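Local coordinates for protein probable benzoylformate decarboxylase (Rhodococcus jostii, PDB 7ORX) that is a thiamine diphosphate-dependent enzyme of four chains, each with two cofactor-binding domains and a central Rossmann-like domain, at residues C[247-253]-C[340-346]; C[213-219]-C[320-325]; C[134-138]-C[165-171]; C[11-15]-C[33-37]. All coordinates share one frame. Residues are numbered along the deposited sequence.

Interaction 1: residues C[247-253]-C[340-346]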
loop_
_atom_site.group_PDB
_atom_site.type_symbol
_atom_site.label_atom_id
_atom_site.label_comp_id
_atom_site.label_asym_id
_atom_site.label_seq_id
_atom_site.Cartn_x
_atom_site.Cartn_y
_atom_site.Cartn_z
ATOM N N THR C 247 -29.022 -30.079 -11.318
ATOM C CA THR C 247 -28.859 -30.972 -10.126
ATOM C C THR C 247 -29.621 -32.290 -10.260
ATOM O O THR C 247 -29.437 -33.109 -9.360
ATOM C CB THR C 247 -29.305 -30.321 -8.811
ATOM O OG1 THR C 247 -30.725 -30.158 -8.803
ATOM C CG2 THR C 247 -28.581 -29.010 -8.579
ATOM N N ARG C 248 -30.443 -32.486 -11.295
ATOM C CA ARG C 248 -31.164 -33.790 -11.457
ATOM C C ARG C 248 -30.728 -34.432 -12.785
ATOM O O ARG C 248 -31.384 -35.316 -13.303
ATOM C CB ARG C 248 -32.688 -33.650 -11.327
ATOM C CG ARG C 248 -33.148 -32.978 -10.043
ATOM C CD ARG C 248 -32.734 -33.746 -8.796
ATOM N NE ARG C 248 -33.509 -34.996 -8.650
ATOM C CZ ARG C 248 -33.106 -36.040 -7.915
ATOM N NH1 ARG C 248 -31.972 -35.978 -7.239
ATOM N NH2 ARG C 248 -33.823 -37.148 -7.847
ATOM N N HIS C 249 -29.644 -33.995 -13.340
ATOM C CA HIS C 249 -29.033 -34.718 -14.473
ATOM C C HIS C 249 -28.421 -36.024 -13.982
ATOM O O HIS C 249 -27.853 -36.082 -12.899
ATOM C CB HIS C 249 -27.995 -33.835 -15.148
ATOM C CG HIS C 249 -27.531 -34.412 -16.429
ATOM N ND1 HIS C 249 -26.486 -35.268 -16.465
ATOM C CD2 HIS C 249 -27.970 -34.271 -17.700
ATOM C CE1 HIS C 249 -26.279 -35.649 -17.721
ATOM N NE2 HIS C 249 -27.173 -35.025 -18.509
ATOM N N PRO C 250 -28.480 -37.114 -14.772
ATOM C CA PRO C 250 -27.755 -38.346 -14.451
ATOM C C PRO C 250 -26.339 -38.178 -13.888
ATOM O O PRO C 250 -26.033 -38.797 -12.895
ATOM C CB PRO C 250 -27.751 -39.055 -15.808
ATOM C CG PRO C 250 -29.154 -38.742 -16.289
ATOM C CD PRO C 250 -29.310 -37.262 -15.978
ATOM N N SER C 251 -25.519 -37.336 -14.520
ATOM C CA SER C 251 -24.093 -37.122 -14.165
ATOM C C SER C 251 -23.945 -36.420 -12.811
ATOM O O SER C 251 -22.897 -36.564 -12.202
ATOM C CB SER C 251 -23.382 -36.382 -15.237
ATOM O OG SER C 251 -23.180 -37.206 -16.395
ATOM N N PHE C 252 -24.952 -35.724 -12.298
ATOM C CA PHE C 252 -24.803 -34.904 -11.063
ATOM C C PHE C 252 -24.530 -35.799 -9.866
ATOM O O PHE C 252 -25.276 -36.788 -9.722
ATOM C CB PHE C 252 -26.034 -34.050 -10.764
ATOM C CG PHE C 252 -25.763 -33.024 -9.706
ATOM C CD1 PHE C 252 -24.849 -32.011 -9.914
ATOM C CD2 PHE C 252 -26.396 -33.106 -8.480
ATOM C CE1 PHE C 252 -24.582 -31.087 -8.928
ATOM C CE2 PHE C 252 -26.142 -32.176 -7.485
ATOM C CZ PHE C 252 -25.229 -31.167 -7.721
ATOM N N ARG C 253 -23.496 -35.466 -9.071
ATOM C CA ARG C 253 -23.081 -36.220 -7.849
ATOM C C ARG C 253 -23.041 -35.341 -6.599
ATOM O O ARG C 253 -22.799 -35.882 -5.555
ATOM C CB ARG C 253 -21.687 -36.815 -8.029
ATOM C CG ARG C 253 -21.588 -37.883 -9.104
ATOM C CD ARG C 253 -22.265 -39.162 -8.678
ATOM N NE ARG C 253 -22.322 -40.119 -9.769
ATOM C CZ ARG C 253 -23.289 -40.174 -10.682
ATOM N NH1 ARG C 253 -24.321 -39.330 -10.652
ATOM N NH2 ARG C 253 -23.204 -41.099 -11.625
ATOM N N LEU C 340 -25.168 -42.905 -18.045
ATOM C CA LEU C 340 -25.350 -43.077 -16.567
ATOM C C LEU C 340 -26.843 -43.184 -16.235
ATOM O O LEU C 340 -27.694 -42.603 -16.902
ATOM C CB LEU C 340 -24.660 -41.937 -15.810
ATOM C CG LEU C 340 -23.121 -41.938 -15.901
ATOM C CD1 LEU C 340 -22.527 -40.600 -15.499
ATOM C CD2 LEU C 340 -22.508 -43.062 -15.080
ATOM N N PRO C 341 -27.238 -43.995 -15.221
ATOM C CA PRO C 341 -28.654 -44.141 -14.865
ATOM C C PRO C 341 -29.238 -42.846 -14.296
ATOM O O PRO C 341 -28.501 -42.015 -13.762
ATOM C CB PRO C 341 -28.667 -45.283 -13.847
ATOM C CG PRO C 341 -27.279 -45.358 -13.301
ATOM C CD PRO C 341 -26.360 -44.854 -14.400
ATOM N N PRO C 342 -30.564 -42.619 -14.393
ATOM C CA PRO C 342 -31.231 -41.568 -13.633
ATOM C C PRO C 342 -30.938 -41.631 -12.112
ATOM O O PRO C 342 -30.755 -42.719 -11.525
ATOM C CB PRO C 342 -32.746 -41.901 -13.830
ATOM C CG PRO C 342 -32.812 -42.641 -15.141
ATOM C CD PRO C 342 -31.542 -43.450 -15.129
ATOM N N LEU C 343 -30.905 -40.463 -11.473
ATOM C CA LEU C 343 -30.620 -40.338 -10.027
ATOM C C LEU C 343 -31.757 -40.985 -9.269
ATOM O O LEU C 343 -32.872 -40.987 -9.801
ATOM C CB LEU C 343 -30.501 -38.864 -9.648
ATOM C CG LEU C 343 -29.273 -38.164 -10.219
ATOM C CD1 LEU C 343 -29.236 -36.727 -9.752
ATOM C CD2 LEU C 343 -27.989 -38.874 -9.844
ATOM N N GLY C 344 -31.459 -41.503 -8.082
ATOM C CA GLY C 344 -32.498 -41.940 -7.141
ATOM C C GLY C 344 -33.491 -40.825 -6.905
ATOM O O GLY C 344 -33.160 -39.661 -7.082
ATOM N N ASP C 345 -34.689 -41.204 -6.499
ATOM C CA ASP C 345 -35.758 -40.276 -6.058
ATOM C C ASP C 345 -35.203 -39.467 -4.881
ATOM O O ASP C 345 -34.237 -39.941 -4.247
ATOM C CB ASP C 345 -37.048 -41.048 -5.777
ATOM C CG ASP C 345 -38.244 -40.305 -6.350
ATOM O OD1 ASP C 345 -38.014 -39.102 -6.802
ATOM O OD2 ASP C 345 -39.383 -40.910 -6.331
ATOM N N PHE C 346 -35.708 -38.255 -4.652
ATOM C CA PHE C 346 -35.297 -37.439 -3.489
ATOM C C PHE C 346 -35.595 -38.223 -2.200
ATOM O O PHE C 346 -36.751 -38.720 -2.047
ATOM C CB PHE C 346 -36.078 -36.125 -3.455
ATOM C CG PHE C 346 -35.701 -35.114 -4.488
ATOM C CD1 PHE C 346 -34.465 -34.475 -4.423
ATOM C CD2 PHE C 346 -36.567 -34.816 -5.527
ATOM C CE1 PHE C 346 -34.105 -33.534 -5.369
ATOM C CE2 PHE C 346 -36.195 -33.873 -6.483
ATOM C CZ PHE C 346 -34.982 -33.212 -6.383
#

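Interaction 2: residues C[213-219]-C[320-325]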
loop_
_atom_site.group_PDB
_atom_site.type_symbol
_atom_site.label_atom_id
_atom_site.label_comp_id
_atom_site.label_asym_id
_atom_site.label_seq_id
_atom_site.Cartn_x
_atom_site.Cartn_y
_atom_site.Cartn_z
ATOM N N ALA C 213 -17.597 -20.116 -12.777
ATOM C CA ALA C 213 -17.358 -19.452 -14.084
ATOM C C ALA C 213 -18.094 -20.192 -15.205
ATOM O O ALA C 213 -18.381 -19.590 -16.174
ATOM C CB ALA C 213 -15.888 -19.349 -14.362
ATOM N N VAL C 214 -18.472 -21.449 -15.033
ATOM C CA VAL C 214 -19.315 -22.152 -16.038
ATOM C C VAL C 214 -20.672 -21.471 -16.054
ATOM O O VAL C 214 -21.137 -21.184 -17.139
ATOM C CB VAL C 214 -19.463 -23.653 -15.753
ATOM C CG1 VAL C 214 -20.390 -24.298 -16.771
ATOM C CG2 VAL C 214 -18.117 -24.371 -15.741
ATOM N N ASP C 215 -21.262 -21.203 -14.893
ATOM C CA ASP C 215 -22.587 -20.531 -14.792
ATOM C C ASP C 215 -22.442 -19.100 -15.310
ATOM O O ASP C 215 -23.202 -18.735 -16.207
ATOM C CB ASP C 215 -23.180 -20.562 -13.376
ATOM C CG ASP C 215 -24.658 -20.242 -13.293
ATOM O OD1 ASP C 215 -25.451 -20.885 -14.061
ATOM O OD2 ASP C 215 -25.025 -19.364 -12.445
ATOM N N ALA C 216 -21.480 -18.330 -14.814
ATOM C CA ALA C 216 -21.177 -16.946 -15.291
ATOM C C ALA C 216 -21.113 -16.875 -16.825
ATOM O O ALA C 216 -21.636 -15.903 -17.347
ATOM C CB ALA C 216 -19.911 -16.418 -14.679
ATOM N N ASP C 217 -20.517 -17.857 -17.512
ATOM C CA ASP C 217 -20.250 -17.809 -18.984
ATOM C C ASP C 217 -21.418 -18.444 -19.743
ATOM O O ASP C 217 -21.267 -18.659 -20.981
ATOM C CB ASP C 217 -18.907 -18.460 -19.358
ATOM C CG ASP C 217 -17.737 -17.450 -19.409
ATOM O OD1 ASP C 217 -17.761 -16.447 -18.584
ATOM O OD2 ASP C 217 -16.783 -17.635 -20.308
ATOM N N ARG C 218 -22.516 -18.772 -19.028
ATOM C CA ARG C 218 -23.763 -19.321 -19.627
ATOM C C ARG C 218 -23.422 -20.589 -20.401
ATOM O O ARG C 218 -23.923 -20.736 -21.515
ATOM C CB ARG C 218 -24.429 -18.278 -20.537
ATOM C CG ARG C 218 -24.900 -17.050 -19.776
ATOM C CD ARG C 218 -25.166 -15.775 -20.563
ATOM N NE ARG C 218 -26.508 -15.303 -20.249
ATOM C CZ ARG C 218 -26.889 -14.697 -19.116
ATOM N NH1 ARG C 218 -26.042 -14.443 -18.132
ATOM N NH2 ARG C 218 -28.144 -14.332 -18.971
ATOM N N ALA C 219 -22.583 -21.454 -19.838
ATOM C CA ALA C 219 -22.099 -22.690 -20.488
ATOM C C ALA C 219 -22.714 -23.950 -19.848
ATOM O O ALA C 219 -22.166 -25.041 -20.072
ATOM C CB ALA C 219 -20.607 -22.718 -20.385
ATOM N N PRO C 320 -10.904 -18.828 -21.963
ATOM C CA PRO C 320 -12.308 -18.563 -21.687
ATOM C C PRO C 320 -13.089 -19.860 -21.482
ATOM O O PRO C 320 -12.971 -20.749 -22.305
ATOM C CB PRO C 320 -12.744 -17.803 -22.935
ATOM C CG PRO C 320 -11.479 -17.205 -23.383
ATOM C CD PRO C 320 -10.541 -18.391 -23.303
ATOM N N VAL C 321 -13.830 -19.926 -20.391
ATOM C CA VAL C 321 -14.530 -21.174 -19.944
ATOM C C VAL C 321 -15.641 -21.503 -20.942
ATOM O O VAL C 321 -15.722 -22.657 -21.364
ATOM C CB VAL C 321 -15.076 -20.981 -18.511
ATOM C CG1 VAL C 321 -16.024 -22.059 -18.093
ATOM C CG2 VAL C 321 -13.948 -20.838 -17.504
ATOM N N GLY C 322 -16.437 -20.485 -21.288
ATOM C CA GLY C 322 -17.494 -20.549 -22.308
ATOM C C GLY C 322 -17.006 -21.285 -23.540
ATOM O O GLY C 322 -17.428 -22.436 -23.760
ATOM N N SER C 323 -16.126 -20.648 -24.302
ATOM C CA SER C 323 -15.615 -21.176 -25.592
ATOM C C SER C 323 -15.056 -22.578 -25.387
ATOM O O SER C 323 -15.407 -23.453 -26.184
ATOM C CB SER C 323 -14.535 -20.311 -26.210
ATOM O OG SER C 323 -14.826 -18.930 -26.053
ATOM N N THR C 324 -14.160 -22.755 -24.416
ATOM C CA THR C 324 -13.397 -24.010 -24.237
ATOM C C THR C 324 -14.408 -25.159 -24.186
ATOM O O THR C 324 -14.336 -26.076 -25.031
ATOM C CB THR C 324 -12.514 -23.930 -22.987
ATOM O OG1 THR C 324 -11.650 -22.804 -23.152
ATOM C CG2 THR C 324 -11.710 -25.191 -22.760
ATOM N N LEU C 325 -15.364 -25.040 -23.269
ATOM C CA LEU C 325 -16.418 -26.040 -22.993
ATOM C C LEU C 325 -17.257 -26.292 -24.249
ATOM O O LEU C 325 -17.582 -27.461 -24.501
ATOM C CB LEU C 325 -17.275 -25.494 -21.849
ATOM C CG LEU C 325 -17.632 -26.458 -20.758
ATOM C CD1 LEU C 325 -16.485 -27.370 -20.403
ATOM C CD2 LEU C 325 -18.051 -25.651 -19.534
#

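Interaction 3: residues C[134-138]-C[165-171]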
loop_
_atom_site.group_PDB
_atom_site.type_symbol
_atom_site.label_atom_id
_atom_site.label_comp_id
_atom_site.label_asym_id
_atom_site.label_seq_id
_atom_site.Cartn_x
_atom_site.Cartn_y
_atom_site.Cartn_z
ATOM N N CYS C 134 -6.528 15.051 -12.020
ATOM C CA CYS C 134 -7.250 16.311 -12.318
ATOM C C CYS C 134 -8.667 16.013 -12.817
ATOM O O CYS C 134 -8.916 14.932 -13.275
ATOM C CB CYS C 134 -6.502 17.105 -13.385
ATOM S SG CYS C 134 -6.093 16.080 -14.828
ATOM N N ALA C 135 -9.534 17.014 -12.791
ATOM C CA ALA C 135 -10.912 16.939 -13.309
ATOM C C ALA C 135 -10.908 16.427 -14.753
ATOM O O ALA C 135 -11.727 15.597 -15.081
ATOM C CB ALA C 135 -11.544 18.304 -13.173
ATOM N N GLU C 136 -9.993 16.901 -15.592
ATOM C CA GLU C 136 -9.977 16.592 -17.040
ATOM C C GLU C 136 -9.954 15.080 -17.246
ATOM O O GLU C 136 -10.582 14.561 -18.206
ATOM C CB GLU C 136 -8.747 17.261 -17.632
ATOM C CG GLU C 136 -8.880 18.782 -17.625
ATOM C CD GLU C 136 -7.591 19.551 -17.354
ATOM O OE1 GLU C 136 -7.022 20.114 -18.325
ATOM O OE2 GLU C 136 -7.165 19.586 -16.159
ATOM N N ASP C 137 -9.210 14.393 -16.383
ATOM C CA ASP C 137 -8.960 12.945 -16.569
ATOM C C ASP C 137 -10.103 12.108 -15.953
ATOM O O ASP C 137 -9.969 10.877 -15.898
ATOM C CB ASP C 137 -7.602 12.582 -15.976
ATOM C CG ASP C 137 -7.037 11.270 -16.515
ATOM O OD1 ASP C 137 -7.059 11.098 -17.789
ATOM O OD2 ASP C 137 -6.575 10.420 -15.663
ATOM N N VAL C 138 -11.187 12.714 -15.468
ATOM C CA VAL C 138 -12.215 11.925 -14.781
ATOM C C VAL C 138 -12.934 11.045 -15.794
ATOM O O VAL C 138 -13.038 9.844 -15.583
ATOM C CB VAL C 138 -13.119 12.811 -13.924
ATOM C CG1 VAL C 138 -14.366 12.083 -13.463
ATOM C CG2 VAL C 138 -12.347 13.306 -12.708
ATOM N N ASP C 165 -14.896 18.391 -9.408
ATOM C CA ASP C 165 -14.399 17.961 -10.746
ATOM C C ASP C 165 -15.565 17.887 -11.730
ATOM O O ASP C 165 -15.320 18.090 -12.918
ATOM C CB ASP C 165 -13.706 16.602 -10.702
ATOM C CG ASP C 165 -12.303 16.641 -10.112
ATOM O OD1 ASP C 165 -11.801 17.787 -9.815
ATOM O OD2 ASP C 165 -11.691 15.522 -9.974
ATOM N N TRP C 166 -16.780 17.617 -11.248
ATOM C CA TRP C 166 -17.939 17.315 -12.125
ATOM C C TRP C 166 -18.307 18.550 -12.965
ATOM O O TRP C 166 -18.762 18.402 -14.077
ATOM C CB TRP C 166 -19.099 16.826 -11.272
ATOM C CG TRP C 166 -18.806 15.519 -10.618
ATOM C CD1 TRP C 166 -18.715 15.258 -9.281
ATOM C CD2 TRP C 166 -18.554 14.281 -11.290
ATOM N NE1 TRP C 166 -18.421 13.937 -9.075
ATOM C CE2 TRP C 166 -18.329 13.308 -10.285
ATOM C CE3 TRP C 166 -18.537 13.903 -12.631
ATOM C CZ2 TRP C 166 -18.039 11.983 -10.592
ATOM C CZ3 TRP C 166 -18.285 12.583 -12.934
ATOM C CH2 TRP C 166 -18.035 11.638 -11.923
ATOM N N ALA C 167 -18.087 19.730 -12.406
ATOM C CA ALA C 167 -18.460 21.045 -12.956
ATOM C C ALA C 167 -17.352 21.535 -13.889
ATOM O O ALA C 167 -17.617 22.460 -14.686
ATOM C CB ALA C 167 -18.691 22.020 -11.826
ATOM N N ALA C 168 -16.151 20.960 -13.844
ATOM C CA ALA C 168 -15.020 21.424 -14.688
ATOM C C ALA C 168 -15.310 21.161 -16.170
ATOM O O ALA C 168 -16.089 20.231 -16.475
ATOM C CB ALA C 168 -13.738 20.752 -14.257
ATOM N N GLU C 169 -14.691 21.952 -17.053
ATOM C CA GLU C 169 -14.832 21.757 -18.516
ATOM C C GLU C 169 -14.193 20.409 -18.867
ATOM O O GLU C 169 -13.105 20.131 -18.360
ATOM C CB GLU C 169 -14.206 22.915 -19.286
ATOM C CG GLU C 169 -14.530 22.929 -20.785
ATOM C CD GLU C 169 -13.597 23.800 -21.659
ATOM O OE1 GLU C 169 -12.449 24.076 -21.202
ATOM O OE2 GLU C 169 -14.007 24.229 -22.807
ATOM N N ALA C 170 -14.871 19.585 -19.668
ATOM C CA ALA C 170 -14.360 18.280 -20.140
ATOM C C ALA C 170 -13.356 18.503 -21.256
ATOM O O ALA C 170 -13.552 19.408 -22.055
ATOM C CB ALA C 170 -15.487 17.410 -20.634
ATOM N N PRO C 171 -12.353 17.606 -21.420
ATOM C CA PRO C 171 -11.368 17.708 -22.482
ATOM C C PRO C 171 -11.953 17.564 -23.879
ATOM O O PRO C 171 -12.861 16.773 -24.110
ATOM C CB PRO C 171 -10.430 16.503 -22.280
ATOM C CG PRO C 171 -10.658 16.094 -20.885
ATOM C CD PRO C 171 -12.136 16.366 -20.669
#

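Interaction 4: residues C[11-15]-C[33-37]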
loop_
_atom_site.group_PDB
_atom_site.type_symbol
_atom_site.label_atom_id
_atom_site.label_comp_id
_atom_site.label_asym_id
_atom_site.label_seq_id
_atom_site.Cartn_x
_atom_site.Cartn_y
_atom_site.Cartn_z
ATOM N N THR C 11 -19.323 12.084 -18.659
ATOM C CA THR C 11 -19.351 10.878 -17.790
ATOM C C THR C 11 -20.701 10.170 -17.967
ATOM O O THR C 11 -20.678 8.982 -18.283
ATOM C CB THR C 11 -19.062 11.229 -16.329
ATOM O OG1 THR C 11 -17.761 11.808 -16.236
ATOM C CG2 THR C 11 -19.130 10.021 -15.416
ATOM N N TYR C 12 -21.816 10.904 -17.859
ATOM C CA TYR C 12 -23.203 10.383 -18.028
ATOM C C TYR C 12 -23.413 9.884 -19.459
ATOM O O TYR C 12 -23.997 8.803 -19.617
ATOM C CB TYR C 12 -24.249 11.405 -17.596
ATOM C CG TYR C 12 -24.530 11.389 -16.112
ATOM C CD1 TYR C 12 -25.048 10.258 -15.510
ATOM C CD2 TYR C 12 -24.272 12.489 -15.303
ATOM C CE1 TYR C 12 -25.300 10.219 -14.146
ATOM C CE2 TYR C 12 -24.524 12.483 -13.948
ATOM C CZ TYR C 12 -25.050 11.336 -13.359
ATOM O OH TYR C 12 -25.342 11.272 -12.018
ATOM N N GLU C 13 -22.884 10.564 -20.471
ATOM C CA GLU C 13 -23.063 10.090 -21.868
ATOM C C GLU C 13 -22.347 8.741 -22.016
ATOM O O GLU C 13 -22.797 7.870 -22.818
ATOM C CB GLU C 13 -22.622 11.180 -22.859
ATOM C CG GLU C 13 -22.738 10.752 -24.326
ATOM C CD GLU C 13 -23.798 11.346 -25.260
ATOM O OE1 GLU C 13 -23.415 11.758 -26.405
ATOM O OE2 GLU C 13 -25.014 11.309 -24.886
ATOM N N LEU C 14 -21.279 8.569 -21.245
ATOM C CA LEU C 14 -20.408 7.389 -21.323
ATOM C C LEU C 14 -21.067 6.235 -20.580
ATOM O O LEU C 14 -21.131 5.136 -21.158
ATOM C CB LEU C 14 -19.059 7.779 -20.728
ATOM C CG LEU C 14 -18.103 6.619 -20.499
ATOM C CD1 LEU C 14 -17.507 6.120 -21.801
ATOM C CD2 LEU C 14 -17.004 7.006 -19.526
ATOM N N LEU C 15 -21.541 6.460 -19.343
ATOM C CA LEU C 15 -22.213 5.403 -18.557
ATOM C C LEU C 15 -23.392 4.874 -19.376
ATOM O O LEU C 15 -23.594 3.674 -19.361
ATOM C CB LEU C 15 -22.677 5.972 -17.218
ATOM C CG LEU C 15 -21.570 6.547 -16.346
ATOM C CD1 LEU C 15 -22.134 7.337 -15.198
ATOM C CD2 LEU C 15 -20.655 5.472 -15.825
ATOM N N PRO C 33 -23.182 16.829 -6.202
ATOM C CA PRO C 33 -22.826 17.379 -7.526
ATOM C C PRO C 33 -22.763 16.350 -8.670
ATOM O O PRO C 33 -22.997 16.717 -9.792
ATOM C CB PRO C 33 -21.453 18.024 -7.314
ATOM C CG PRO C 33 -21.384 18.295 -5.829
ATOM C CD PRO C 33 -22.145 17.143 -5.206
ATOM N N PHE C 34 -22.465 15.085 -8.373
ATOM C CA PHE C 34 -22.551 13.993 -9.370
ATOM C C PHE C 34 -24.020 13.691 -9.663
ATOM O O PHE C 34 -24.433 13.611 -10.825
ATOM C CB PHE C 34 -21.847 12.720 -8.901
ATOM C CG PHE C 34 -22.037 11.596 -9.886
ATOM C CD1 PHE C 34 -21.578 11.719 -11.194
ATOM C CD2 PHE C 34 -22.734 10.447 -9.536
ATOM C CE1 PHE C 34 -21.771 10.690 -12.108
ATOM C CE2 PHE C 34 -22.926 9.422 -10.456
ATOM C CZ PHE C 34 -22.439 9.539 -11.739
ATOM N N LEU C 35 -24.800 13.503 -8.612
ATOM C CA LEU C 35 -26.191 12.985 -8.717
ATOM C C LEU C 35 -27.082 14.048 -9.355
ATOM O O LEU C 35 -28.086 13.651 -9.980
ATOM C CB LEU C 35 -26.716 12.588 -7.334
ATOM C CG LEU C 35 -26.064 11.351 -6.707
ATOM C CD1 LEU C 35 -26.689 11.018 -5.348
ATOM C CD2 LEU C 35 -26.130 10.165 -7.660
ATOM N N SER C 36 -26.738 15.334 -9.220
ATOM C CA SER C 36 -27.595 16.453 -9.690
ATOM C C SER C 36 -27.728 16.413 -11.221
ATOM O O SER C 36 -28.797 16.775 -11.727
ATOM C CB SER C 36 -27.100 17.793 -9.190
ATOM O OG SER C 36 -25.793 18.089 -9.667
ATOM N N GLY C 37 -26.678 15.977 -11.916
ATOM C CA GLY C 37 -26.601 15.957 -13.384
ATOM C C GLY C 37 -27.112 14.653 -13.956
ATOM O O GLY C 37 -27.021 14.459 -15.176
#

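Interaction 1: residues C[247-253]-C[340-346]
T247 meets the other segment through its backbone: its O lies 3.6 Å from L343 CD1, while its OG1 bonds to M390. R248 makes the polar link. Its NH2 donates to the carbonyl G344 O (2.7 Å), and its guanidinium lies flat on F346, with CZ 3.8 Å from the ring centroid in a cation-pi stack; L343 CB covers the other face of the guanidinium. From H249 to F252 the chain makes a type I turn, closed by F252 N to H249 O at 3.0 Å, and P250 at its corner packs CB to CB against L340 at 4.2 Å. S251 OG bonds to A232 and has L340 CD1 3.6 Å away. L343 lays its methyls against the turn's carbonyls, CD1 3.5 Å from H249 O and CD2 3.4 Å from F252 O. R253 bonds P250 O through NH1, which is also 3.8 Å from L343 CD2. An irregular, proline-containing linker thus packs over the turn leading into edge strand 252-255 of the central Rossmann-like sheet.

Interaction 2: residues C[213-219]-C[320-325]
Helix 212-216 ends within residues 213-219 in a Schellman motif: R218 adopts positive phi as the C-prime residue, A219 N bonds V214 O and R218 N bonds D215 O. Facing this turn is the start of helix 321-331, with P320 at its N-cap position; D217 and G322 bring their CA atoms to 5.1 Å. The only hydrogen bond between the segments runs from G322 N to D217 OD2 (3.0 Å). G322 helps this close approach, since a CB there would lie about 3.1 Å from D217 OD2. Most of the remaining contact is apolar. V321 CG1 meets V214 CG2 at 3.9 Å, V321 CG2 meets A213 CB at 4.0 Å, and L325 CD2 sits 3.9 Å from V214 CG1 and 4.0 Å from A219 CB. V276 of strand 272-276 touches V214, V321 and L325, so the two helix ends pack together on the central Rossmann-like sheet. D217 thus offers an acceptor to an amide in the first turn of helix 321-331, where backbone NH groups lack helical partners.

Interaction 3: residues C[134-138]-C[165-171]
This is a hydrogen-bond-free packing contact between two loops of the N-terminal domain: 134-138 leads from strand 128-130 into helix 138-149, whereas the loop 165-171 follows strand 157-162. Residues 165-171 begin with a type I turn from D165 to A168 and then run extended past the start of the helix. A135 sits against this turn, its CB 3.5 Å from A168 CB and 3.4 Å from D165 OD1. D165 also lies near V138, OD2 to CG2 at 3.6 Å, although its carboxylate is engaged in a salt bridge with R104. Further in, V138 CG1 reaches W166 CZ3 at 4.0 Å, and V7 of helix 7-17 touches both side chains. At the outer end P171 covers E136, with P171 CG 3.1 Å from E136 O and 3.9 Å from E136 CB. The two loops follow the neighbouring parallel strands 128-130 and 157-162, which are joined through helix 138-149 in a beta-alpha-beta crossover at one edge of the alpha/beta sheet of this thiamine diphosphate-binding domain.

Interaction 4: residues C[11-15]-C[33-37]
One hydrogen bond joins the two helical segments: Y12 OH donates to the main-chain carbonyl F34 O at 2.8 Å, with the oxygen near the plane of the tyrosine ring, at its edge. Aromatic contact accompanies it. The rings of Y12 and F34 are almost parallel, with planes at 9° and centroids 4.7 Å apart, but are slid so far that they barely overlap; Y12 OH lies over one face of the F34 ring, 3.4 Å from F34 CZ. Aliphatic groups pack on the F34 ring. L15 CD1 meets the edge of the F34 ring at 4.1 Å from CZ, and T11 CG2 is 4.3 Å from F34 CE1. G37 adds a backbone surface, its C atom 3.4 Å from Y12 CE2. Beyond the pair, W166 packs on T11 and F34, F42 meets Y12 edge-to-face, and N71 of strand 68-73 lies against F34 and L35. L35 and S36 also touch T476 and T473 of a neighbouring subunit. Since it bonds a main-chain oxygen of helix 32-35, the buried tyrosine hydroxyl is satisfied by the backbone of F34, so polar and apolar contact coincide at the same residue pair.

Interactions 3 and 4 belong to the N-terminal domain and touch directly: W166 of interaction 3 packs its CZ2 on F34 CD1 at 3.6 Å and its CZ3 on T11 OG1 at 3.4 Å; the centres of the two interactions are about 12 Å apart. Interaction 2 lies within the central domain, and interaction 1 sets the 340-346 loop against its edge strand; their centres are 22 Å apart, without contact, and their segments alternate along the chain. Interactions 1 and 3 lie on opposite sides of the chain's centre, 58 Å between centres, and the centres of interactions 2 and 4 are about 34 Å apart. Interaction 4 comes near a cofactor, the L35 side chain lying about 10 Å from bound thiamine diphosphate.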